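Local atomic coordinates of DNA polymerase III subunit delta (Bacillus subtilis, PDB entry 3ZH9), a protein that probably acts as the wrench of the replicative sliding-ring loader, opening the dimeric beta ring so that it can be placed on primed DNA. Residues I226-L235 and L331-R339; L215-K225 and I237-E246. All coordinates share one frame; numbering follows the deposited sequence.

Contact 1 of 2, residues I226-L235 and L331-R339; sequences IVNRKRTESL and LFLLQLLKR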
loop_
_atom_site.group_PDB
_atom_site.type_symbol
_atom_site.label_atom_id
_atom_site.label_comp_id
_atom_site.label_asym_id
_atom_site.label_seq_id
_atom_site.Cartn_x
_atom_site.Cartn_y
_atom_site.Cartn_z
ATOM N N ILE A 226 -9.369 14.132 21.154
ATOM C CA ILE A 226 -10.399 15.157 21.156
ATOM C C ILE A 226 -11.787 14.584 21.416
ATOM O O ILE A 226 -12.489 15.037 22.321
ATOM C CB ILE A 226 -10.412 15.967 19.853
ATOM C CG1 ILE A 226 -9.289 17.007 19.873
ATOM C CG2 ILE A 226 -11.755 16.663 19.687
ATOM C CD1 ILE A 226 -9.042 17.665 18.526
ATOM N N VAL A 227 -12.179 13.591 20.626
ATOM C CA VAL A 227 -13.487 12.964 20.800
ATOM C C VAL A 227 -13.629 12.286 22.171
ATOM O O VAL A 227 -14.740 12.040 22.626
ATOM C CB VAL A 227 -13.823 11.961 19.661
ATOM C CG1 VAL A 227 -13.113 10.634 19.871
ATOM C CG2 VAL A 227 -15.328 11.742 19.583
ATOM N N ASN A 228 -12.505 12.013 22.830
ATOM C CA ASN A 228 -12.505 11.406 24.162
ATOM C C ASN A 228 -12.359 12.399 25.323
ATOM O O ASN A 228 -12.133 11.995 26.467
ATOM C CB ASN A 228 -11.421 10.330 24.259
ATOM C CG ASN A 228 -11.757 9.087 23.450
ATOM O OD1 ASN A 228 -12.901 8.623 23.443
ATOM N ND2 ASN A 228 -10.761 8.541 22.766
ATOM N N ARG A 229 -12.485 13.690 25.022
ATOM C CA ARG A 229 -12.461 14.743 26.043
ATOM C C ARG A 229 -11.133 14.860 26.805
ATOM O O ARG A 229 -11.076 15.496 27.858
ATOM C CB ARG A 229 -13.624 14.568 27.028
ATOM N N LYS A 230 -10.075 14.251 26.273
ATOM C CA LYS A 230 -8.741 14.365 26.867
ATOM C C LYS A 230 -8.077 15.676 26.443
ATOM O O LYS A 230 -7.254 15.707 25.521
ATOM C CB LYS A 230 -7.874 13.176 26.461
ATOM C CG LYS A 230 -8.487 11.833 26.796
ATOM N N ARG A 231 -8.435 16.752 27.138
ATOM C CA ARG A 231 -8.093 18.113 26.728
ATOM C C ARG A 231 -6.602 18.372 26.537
ATOM O O ARG A 231 -6.179 18.858 25.488
ATOM C CB ARG A 231 -8.651 19.115 27.735
ATOM C CG ARG A 231 -8.406 20.560 27.350
ATOM C CD ARG A 231 -9.191 21.500 28.241
ATOM N NE ARG A 231 -9.282 22.834 27.659
ATOM C CZ ARG A 231 -10.297 23.259 26.915
ATOM N NH1 ARG A 231 -11.325 22.459 26.665
ATOM N NH2 ARG A 231 -10.290 24.491 26.431
ATOM N N THR A 232 -5.810 18.061 27.552
ATOM C CA THR A 232 -4.395 18.402 27.522
ATOM C C THR A 232 -3.601 17.462 26.613
ATOM O O THR A 232 -2.734 17.914 25.859
ATOM C CB THR A 232 -3.795 18.432 28.939
ATOM O OG1 THR A 232 -4.540 19.351 29.753
ATOM C CG2 THR A 232 -2.360 18.889 28.877
ATOM N N GLU A 233 -3.909 16.167 26.674
ATOM C CA GLU A 233 -3.276 15.183 25.788
ATOM C C GLU A 233 -3.350 15.609 24.320
ATOM O O GLU A 233 -2.383 15.459 23.567
ATOM C CB GLU A 233 -3.933 13.809 25.940
ATOM C CG GLU A 233 -3.472 12.999 27.145
ATOM C CD GLU A 233 -4.214 11.673 27.280
ATOM O OE1 GLU A 233 -5.304 11.525 26.688
ATOM O OE2 GLU A 233 -3.708 10.776 27.985
ATOM N N SER A 234 -4.503 16.136 23.923
ATOM C CA SER A 234 -4.707 16.564 22.549
ATOM C C SER A 234 -4.124 17.953 22.263
ATOM O O SER A 234 -3.686 18.226 21.144
ATOM C CB SER A 234 -6.189 16.481 22.159
ATOM O OG SER A 234 -6.971 17.420 22.861
ATOM N N LEU A 235 -4.104 18.829 23.263
ATOM C CA LEU A 235 -3.428 20.109 23.088
ATOM C C LEU A 235 -1.938 19.855 22.882
ATOM O O LEU A 235 -1.293 20.495 22.053
ATOM C CB LEU A 235 -3.656 21.039 24.288
ATOM C CG LEU A 235 -5.056 21.644 24.436
ATOM C CD1 LEU A 235 -5.076 22.715 25.530
ATOM C CD2 LEU A 235 -5.545 22.217 23.118
ATOM N N LEU A 331 -8.690 27.849 17.429
ATOM C CA LEU A 331 -10.126 28.056 17.632
ATOM C C LEU A 331 -10.945 26.818 17.265
ATOM O O LEU A 331 -11.763 26.350 18.060
ATOM C CB LEU A 331 -10.607 29.268 16.828
ATOM C CG LEU A 331 -10.012 30.603 17.273
ATOM C CD1 LEU A 331 -10.332 31.708 16.274
ATOM C CD2 LEU A 331 -10.489 30.972 18.676
ATOM N N PHE A 332 -10.713 26.289 16.065
ATOM C CA PHE A 332 -11.357 25.052 15.619
ATOM C C PHE A 332 -11.219 23.917 16.641
ATOM O O PHE A 332 -12.210 23.304 17.055
ATOM C CB PHE A 332 -10.775 24.607 14.276
ATOM C CG PHE A 332 -11.229 23.229 13.841
ATOM C CD1 PHE A 332 -12.520 23.024 13.360
ATOM C CD2 PHE A 332 -10.366 22.143 13.921
ATOM C CE1 PHE A 332 -12.943 21.753 12.977
ATOM C CE2 PHE A 332 -10.779 20.866 13.531
ATOM C CZ PHE A 332 -12.067 20.673 13.057
ATOM N N LEU A 333 -9.984 23.642 17.048
ATOM C CA LEU A 333 -9.734 22.545 17.962
ATOM C C LEU A 333 -10.385 22.811 19.325
ATOM O O LEU A 333 -10.890 21.891 19.974
ATOM C CB LEU A 333 -8.225 22.288 18.100
ATOM C CG LEU A 333 -7.526 21.824 16.810
ATOM C CD1 LEU A 333 -6.015 21.717 16.980
ATOM C CD2 LEU A 333 -8.088 20.491 16.321
ATOM N N LEU A 334 -10.372 24.071 19.754
ATOM C CA LEU A 334 -11.035 24.451 20.999
ATOM C C LEU A 334 -12.556 24.256 20.908
ATOM O O LEU A 334 -13.158 23.658 21.796
ATOM C CB LEU A 334 -10.677 25.888 21.409
ATOM C CG LEU A 334 -9.220 26.077 21.850
ATOM C CD1 LEU A 334 -8.933 27.525 22.211
ATOM C CD2 LEU A 334 -8.864 25.146 23.012
ATOM N N GLN A 335 -13.170 24.747 19.835
ATOM C CA GLN A 335 -14.580 24.446 19.576
ATOM C C GLN A 335 -14.857 22.944 19.743
ATOM O O GLN A 335 -15.748 22.556 20.494
ATOM C CB GLN A 335 -14.994 24.912 18.178
ATOM N N LEU A 336 -14.079 22.104 19.062
ATOM C CA LEU A 336 -14.254 20.651 19.148
ATOM C C LEU A 336 -14.178 20.123 20.574
ATOM O O LEU A 336 -14.830 19.134 20.913
ATOM C CB LEU A 336 -13.205 19.911 18.310
ATOM C CG LEU A 336 -13.279 19.992 16.789
ATOM C CD1 LEU A 336 -12.504 18.833 16.168
ATOM C CD2 LEU A 336 -14.723 19.975 16.334
ATOM N N LEU A 337 -13.361 20.767 21.402
ATOM C CA LEU A 337 -13.122 20.285 22.761
ATOM C C LEU A 337 -14.246 20.651 23.733
ATOM O O LEU A 337 -14.548 19.890 24.658
ATOM C CB LEU A 337 -11.778 20.795 23.273
ATOM C CG LEU A 337 -10.558 20.110 22.666
ATOM C CD1 LEU A 337 -9.378 21.078 22.633
ATOM C CD2 LEU A 337 -10.214 18.824 23.439
ATOM N N LYS A 338 -14.852 21.818 23.528
ATOM C CA LYS A 338 -16.023 22.222 24.298
ATOM C C LYS A 338 -17.227 21.418 23.822
ATOM O O LYS A 338 -17.967 20.850 24.625
ATOM C CB LYS A 338 -16.292 23.718 24.131
ATOM N N ARG A 339 -17.399 21.364 22.504
ATOM C CA ARG A 339 -18.510 20.653 21.877
ATOM C C ARG A 339 -18.335 19.131 21.922
ATOM O O ARG A 339 -17.937 18.564 22.943
ATOM C CB ARG A 339 -18.677 21.119 20.427
HETATM O O HOH W 1 -12.437 24.333 24.761
#
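Ile226, Arg231, Ser234 and Leu235 meet Leu333, Leu334, Leu336 and Leu337 in a largely apolar helix-packing contact within the C-terminal helical domain, where the bend between helices 215-227 and 231-243 rests on the last modelled helix, 325-338. Segments 231-235 and 331-338 run nearly antiparallel, at 159°, with axes 11.4 Å apart. Leu337 is a knob in a hole formed by Ile226, Arg231, Ser234 and Leu235: its CD2 lies 3.6 Å from Ser234 OG. Leu337 CD1 reaches Leu235 CD2 at 4.0 Å. Ile226 works through both branches. With CG1 anti to the carbonyl carbon (chi1 -79°), Ile226 CD1 extends to Leu333 CD2 at 3.7 Å. On the other branch, Ile226 CG2 touches Leu336 CB at 3.8 Å. An alanine here would remove both branches and is likely to open a gap beside Leu333 and Leu336 and leave one wall of the Leu337 hole missing. Helix 215-227 ends in a Schellman motif, with Arg229 at positive phi as C-prime residue, Lys230 N bonded to Lys225 O and Arg229 N to Ile226 O; the turn then leads into the next helix at Arg231, with Lys230 as N-cap. Arg231, extended from CG to NE, carries its guanidinium obliquely across the leucines, NH1 lying 3.8 Å from Leu337 CB. A water in the guanidinium plane, at its edge, accepts from Arg231 NH2 (2.7 Å) and donates to Leu334 O (3.1 Å), giving a polar bridge between the helices. Beyond the contact, Leu336 also touches Ile307 of helix 301-319.

Contact 2 of 2, residues L215-K225 and I237-E246; sequences LEQNIFELINK and IFYDLLKQNE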
loop_
_atom_site.group_PDB
_atom_site.type_symbol
_atom_site.label_atom_id
_atom_site.label_comp_id
_atom_site.label_asym_id
_atom_site.label_seq_id
_atom_site.Cartn_x
_atom_site.Cartn_y
_atom_site.Cartn_z
ATOM N N LEU A 215 3.086 11.722 10.855
ATOM C CA LEU A 215 2.141 12.840 10.902
ATOM C C LEU A 215 0.700 12.337 10.821
ATOM O O LEU A 215 -0.177 12.787 11.566
ATOM C CB LEU A 215 2.423 13.800 9.745
ATOM C CG LEU A 215 1.598 15.083 9.606
ATOM C CD1 LEU A 215 1.633 15.894 10.889
ATOM C CD2 LEU A 215 2.139 15.906 8.448
ATOM N N GLU A 216 0.466 11.383 9.924
ATOM C CA GLU A 216 -0.866 10.833 9.720
ATOM C C GLU A 216 -1.325 10.064 10.954
ATOM O O GLU A 216 -2.507 10.070 11.305
ATOM C CB GLU A 216 -0.887 9.921 8.488
ATOM C CG GLU A 216 -2.239 9.268 8.237
ATOM C CD GLU A 216 -2.235 8.319 7.042
ATOM O OE1 GLU A 216 -1.716 7.186 7.179
ATOM O OE2 GLU A 216 -2.761 8.707 5.972
ATOM N N GLN A 217 -0.395 9.394 11.622
ATOM C CA GLN A 217 -0.750 8.707 12.858
ATOM C C GLN A 217 -1.034 9.731 13.958
ATOM O O GLN A 217 -1.971 9.566 14.763
ATOM C CB GLN A 217 0.361 7.742 13.278
ATOM C CG GLN A 217 0.322 7.380 14.755
ATOM C CD GLN A 217 -0.820 6.459 15.088
ATOM O OE1 GLN A 217 -1.365 5.807 14.208
ATOM N NE2 GLN A 217 -1.191 6.398 16.360
ATOM N N ASN A 218 -0.233 10.796 13.990
ATOM C CA ASN A 218 -0.463 11.876 14.951
ATOM C C ASN A 218 -1.854 12.490 14.779
ATOM O O ASN A 218 -2.577 12.688 15.761
ATOM C CB ASN A 218 0.629 12.942 14.859
ATOM C CG ASN A 218 1.837 12.615 15.735
ATOM O OD1 ASN A 218 1.688 12.206 16.887
ATOM N ND2 ASN A 218 3.027 12.768 15.185
ATOM N N ILE A 219 -2.231 12.767 13.530
ATOM C CA ILE A 219 -3.578 13.273 13.222
ATOM C C ILE A 219 -4.646 12.315 13.742
ATOM O O ILE A 219 -5.597 12.731 14.407
ATOM C CB ILE A 219 -3.791 13.482 11.700
ATOM C CG1 ILE A 219 -2.826 14.533 11.147
ATOM C CG2 ILE A 219 -5.255 13.833 11.391
ATOM C CD1 ILE A 219 -2.598 15.703 12.070
ATOM N N PHE A 220 -4.491 11.026 13.448
ATOM C CA PHE A 220 -5.434 10.039 13.963
ATOM C C PHE A 220 -5.578 10.172 15.479
ATOM O O PHE A 220 -6.689 10.233 16.018
ATOM C CB PHE A 220 -5.002 8.605 13.603
ATOM C CG PHE A 220 -5.895 7.545 14.197
ATOM C CD1 PHE A 220 -7.140 7.278 13.643
ATOM C CD2 PHE A 220 -5.502 6.833 15.317
ATOM C CE1 PHE A 220 -7.973 6.314 14.192
ATOM C CE2 PHE A 220 -6.327 5.873 15.868
ATOM C CZ PHE A 220 -7.570 5.616 15.306
ATOM N N GLU A 221 -4.448 10.219 16.163
ATOM C CA GLU A 221 -4.439 10.243 17.629
ATOM C C GLU A 221 -5.024 11.534 18.160
ATOM O O GLU A 221 -5.740 11.544 19.170
ATOM C CB GLU A 221 -3.017 10.060 18.169
ATOM C CG GLU A 221 -2.511 8.623 18.120
ATOM C CD GLU A 221 -3.380 7.660 18.925
ATOM O OE1 GLU A 221 -4.186 8.126 19.764
ATOM O OE2 GLU A 221 -3.255 6.431 18.713
ATOM N N LEU A 222 -4.708 12.632 17.485
ATOM C CA LEU A 222 -5.251 13.917 17.881
ATOM C C LEU A 222 -6.770 13.831 17.890
ATOM O O LEU A 222 -7.424 14.390 18.760
ATOM C CB LEU A 222 -4.805 14.993 16.902
ATOM C CG LEU A 222 -5.491 16.351 17.036
ATOM C CD1 LEU A 222 -5.288 16.903 18.434
ATOM C CD2 LEU A 222 -4.934 17.301 15.980
ATOM N N ILE A 223 -7.334 13.120 16.919
ATOM C CA ILE A 223 -8.783 13.030 16.821
ATOM C C ILE A 223 -9.339 12.115 17.901
ATOM O O ILE A 223 -10.412 12.383 18.457
ATOM C CB ILE A 223 -9.252 12.605 15.408
ATOM C CG1 ILE A 223 -9.030 13.749 14.421
ATOM C CG2 ILE A 223 -10.732 12.235 15.414
ATOM C CD1 ILE A 223 -9.004 13.304 12.963
ATOM N N ASN A 224 -8.616 11.043 18.223
ATOM C CA ASN A 224 -9.035 10.201 19.350
ATOM C C ASN A 224 -9.103 10.983 20.649
ATOM O O ASN A 224 -10.097 10.929 21.370
ATOM C CB ASN A 224 -8.100 9.017 19.541
ATOM C CG ASN A 224 -8.533 7.815 18.754
ATOM O OD1 ASN A 224 -9.684 7.724 18.317
ATOM N ND2 ASN A 224 -7.615 6.882 18.560
ATOM N N LYS A 225 -8.034 11.711 20.941
ATOM C CA LYS A 225 -7.942 12.468 22.178
ATOM C C LYS A 225 -9.051 13.493 22.274
ATOM O O LYS A 225 -9.626 13.692 23.343
ATOM C CB LYS A 225 -6.579 13.136 22.282
ATOM C CG LYS A 225 -5.452 12.139 22.380
ATOM C CD LYS A 225 -5.706 11.159 23.521
ATOM C CE LYS A 225 -4.787 9.942 23.422
ATOM N NZ LYS A 225 -5.041 8.953 24.512
ATOM N N ILE A 237 -0.567 17.116 21.590
ATOM C CA ILE A 237 -0.306 16.551 20.271
ATOM C C ILE A 237 -0.248 17.669 19.239
ATOM O O ILE A 237 0.676 17.729 18.425
ATOM C CB ILE A 237 -1.352 15.483 19.856
ATOM C CG1 ILE A 237 -1.230 14.240 20.747
ATOM C CG2 ILE A 237 -1.150 15.089 18.409
ATOM C CD1 ILE A 237 -2.461 13.342 20.733
ATOM N N PHE A 238 -1.230 18.565 19.286
ATOM C CA PHE A 238 -1.266 19.681 18.350
ATOM C C PHE A 238 -0.017 20.564 18.459
ATOM O O PHE A 238 0.582 20.937 17.449
ATOM C CB PHE A 238 -2.544 20.511 18.535
ATOM C CG PHE A 238 -2.646 21.677 17.599
ATOM C CD1 PHE A 238 -2.343 21.530 16.253
ATOM C CD2 PHE A 238 -3.049 22.920 18.058
ATOM C CE1 PHE A 238 -2.427 22.607 15.379
ATOM C CE2 PHE A 238 -3.142 24.000 17.193
ATOM C CZ PHE A 238 -2.831 23.845 15.852
ATOM N N TYR A 239 0.373 20.897 19.684
ATOM C CA TYR A 239 1.535 21.744 19.896
ATOM C C TYR A 239 2.786 21.133 19.268
ATOM O O TYR A 239 3.518 21.812 18.546
ATOM C CB TYR A 239 1.763 21.987 21.389
ATOM C CG TYR A 239 2.907 22.931 21.679
ATOM C CD1 TYR A 239 2.883 24.245 21.216
ATOM C CD2 TYR A 239 4.010 22.517 22.419
ATOM C CE1 TYR A 239 3.931 25.128 21.488
ATOM C CE2 TYR A 239 5.061 23.391 22.692
ATOM C CZ TYR A 239 5.008 24.696 22.224
ATOM O OH TYR A 239 6.043 25.564 22.486
ATOM N N ASP A 240 3.018 19.850 19.543
ATOM C CA ASP A 240 4.183 19.144 19.009
ATOM C C ASP A 240 4.254 19.249 17.490
ATOM O O ASP A 240 5.327 19.438 16.930
ATOM C CB ASP A 240 4.188 17.668 19.430
ATOM C CG ASP A 240 4.545 17.477 20.889
ATOM O OD1 ASP A 240 5.267 18.337 21.442
ATOM O OD2 ASP A 240 4.107 16.466 21.483
ATOM N N LEU A 241 3.112 19.115 16.825
ATOM C CA LEU A 241 3.074 19.296 15.375
ATOM C C LEU A 241 3.630 20.660 14.961
ATOM O O LEU A 241 4.559 20.744 14.152
ATOM C CB LEU A 241 1.655 19.099 14.846
ATOM C CG LEU A 241 1.210 17.646 15.029
ATOM C CD1 LEU A 241 -0.198 17.416 14.512
ATOM C CD2 LEU A 241 2.216 16.707 14.354
ATOM N N LEU A 242 3.064 21.724 15.525
ATOM C CA LEU A 242 3.528 23.081 15.253
ATOM C C LEU A 242 5.004 23.207 15.585
ATOM O O LEU A 242 5.760 23.838 14.848
ATOM C CB LEU A 242 2.735 24.094 16.082
ATOM C CG LEU A 242 1.224 24.060 15.861
ATOM C CD1 LEU A 242 0.503 24.775 16.989
ATOM C CD2 LEU A 242 0.883 24.670 14.531
ATOM N N LYS A 243 5.400 22.596 16.698
ATOM C CA LYS A 243 6.748 22.744 17.241
ATOM C C LYS A 243 7.804 22.099 16.344
ATOM O O LYS A 243 8.957 22.540 16.321
ATOM C CB LYS A 243 6.820 22.180 18.666
ATOM C CG LYS A 243 7.790 22.907 19.578
ATOM C CD LYS A 243 7.886 22.229 20.935
ATOM N N GLN A 244 7.413 21.059 15.607
ATOM C CA GLN A 244 8.295 20.473 14.594
ATOM C C GLN A 244 7.969 21.070 13.227
ATOM O O GLN A 244 8.190 20.458 12.184
ATOM C CB GLN A 244 8.242 18.934 14.598
ATOM C CG GLN A 244 6.884 18.325 14.314
ATOM C CD GLN A 244 6.782 16.883 14.791
ATOM O OE1 GLN A 244 7.349 16.514 15.823
ATOM N NE2 GLN A 244 6.055 16.061 14.039
ATOM N N ASN A 245 7.437 22.286 13.267
ATOM C CA ASN A 245 7.183 23.106 12.080
ATOM C C ASN A 245 6.305 22.513 10.977
ATOM O O ASN A 245 6.540 22.759 9.793
ATOM C CB ASN A 245 8.498 23.650 11.505
ATOM C CG ASN A 245 8.785 25.067 11.970
ATOM O OD1 ASN A 245 8.343 26.036 11.348
ATOM N ND2 ASN A 245 9.514 25.195 13.073
ATOM N N GLU A 246 5.283 21.751 11.351
ATOM C CA GLU A 246 4.275 21.395 10.364
ATOM C C GLU A 246 3.437 22.631 10.074
ATOM O O GLU A 246 3.136 23.412 10.980
ATOM C CB GLU A 246 3.395 20.248 10.858
ATOM C CG GLU A 246 4.150 18.950 11.069
ATOM C CD GLU A 246 4.818 18.441 9.799
ATOM O OE1 GLU A 246 4.392 18.839 8.687
ATOM O OE2 GLU A 246 5.775 17.640 9.921
#
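Ile237 and Leu241 project from helix 231-243 onto helix 215-227, joining the two arms of an antiparallel alpha-hairpin; the short segments run at 152° with axes 10.3 Å apart. Among the apolar contacts, Ile237 is a knob in a hole made by Asn218, Glu221, Leu222 and Lys225. Its CG2 lies 4.0 Å from Leu222 CB. Ile237 CD1 meets Lys225 CG at 3.6 Å, the two side chains crossing at about a right angle. Leu241 divides its methyls: CD2 touches Leu215 CD1 at 3.6 Å. Leu241 CD1 reaches Ile219 CD1 at 3.8 Å.

The polar residues meet the other helix mainly through van der Waals contacts. Asn218 runs alongside Leu241, the two pointing opposite ways, with Asn218 ND2 4.1 Å from Leu241 CD2. Glu246 comes to Leu215 from the opposite direction, its OE1 3.7 Å from Leu215 CD2; the chain, bent at chi2 (-60°), also lays its CG near Leu215 CD1. A Schellman motif closing helix 231-243, with Asn245 as the C-prime residue at positive phi, sets Glu246 N on Leu241 O (3.1 Å) and so leads the chain back past Leu215. Leu215 and Ile219 pack further onto Leu254 of helix 248-269.

No hydrogen bond or salt bridge spans the two segments, so the hairpin arms are joined here by van der Waals packing, and even the amide of Asn218 and the carboxylate of Glu246 meet methyl groups.

How the contacts relate
The two contacts have centres about 13 Å apart in the C-terminal helical domain and alternate along the chain: 215-225, 226-235, 237-246, then 331-339. Both use helices 215-227 and 231-243. Contact 2 joins the arms of this hairpin; contact 1 sets its bend against helix 325-338. They meet directly: Leu333 CD1 packs 3.4 Å from Phe238 CD2, and Lys225 NZ makes a long, weak ion pair with Glu233 OE1. Sequence neighbours and a helix from the far end of the chain are thereby packed into one bundle. In related loaders the C-terminal domains form the collar that holds the subunits together, consistent with such a compact helical unit here.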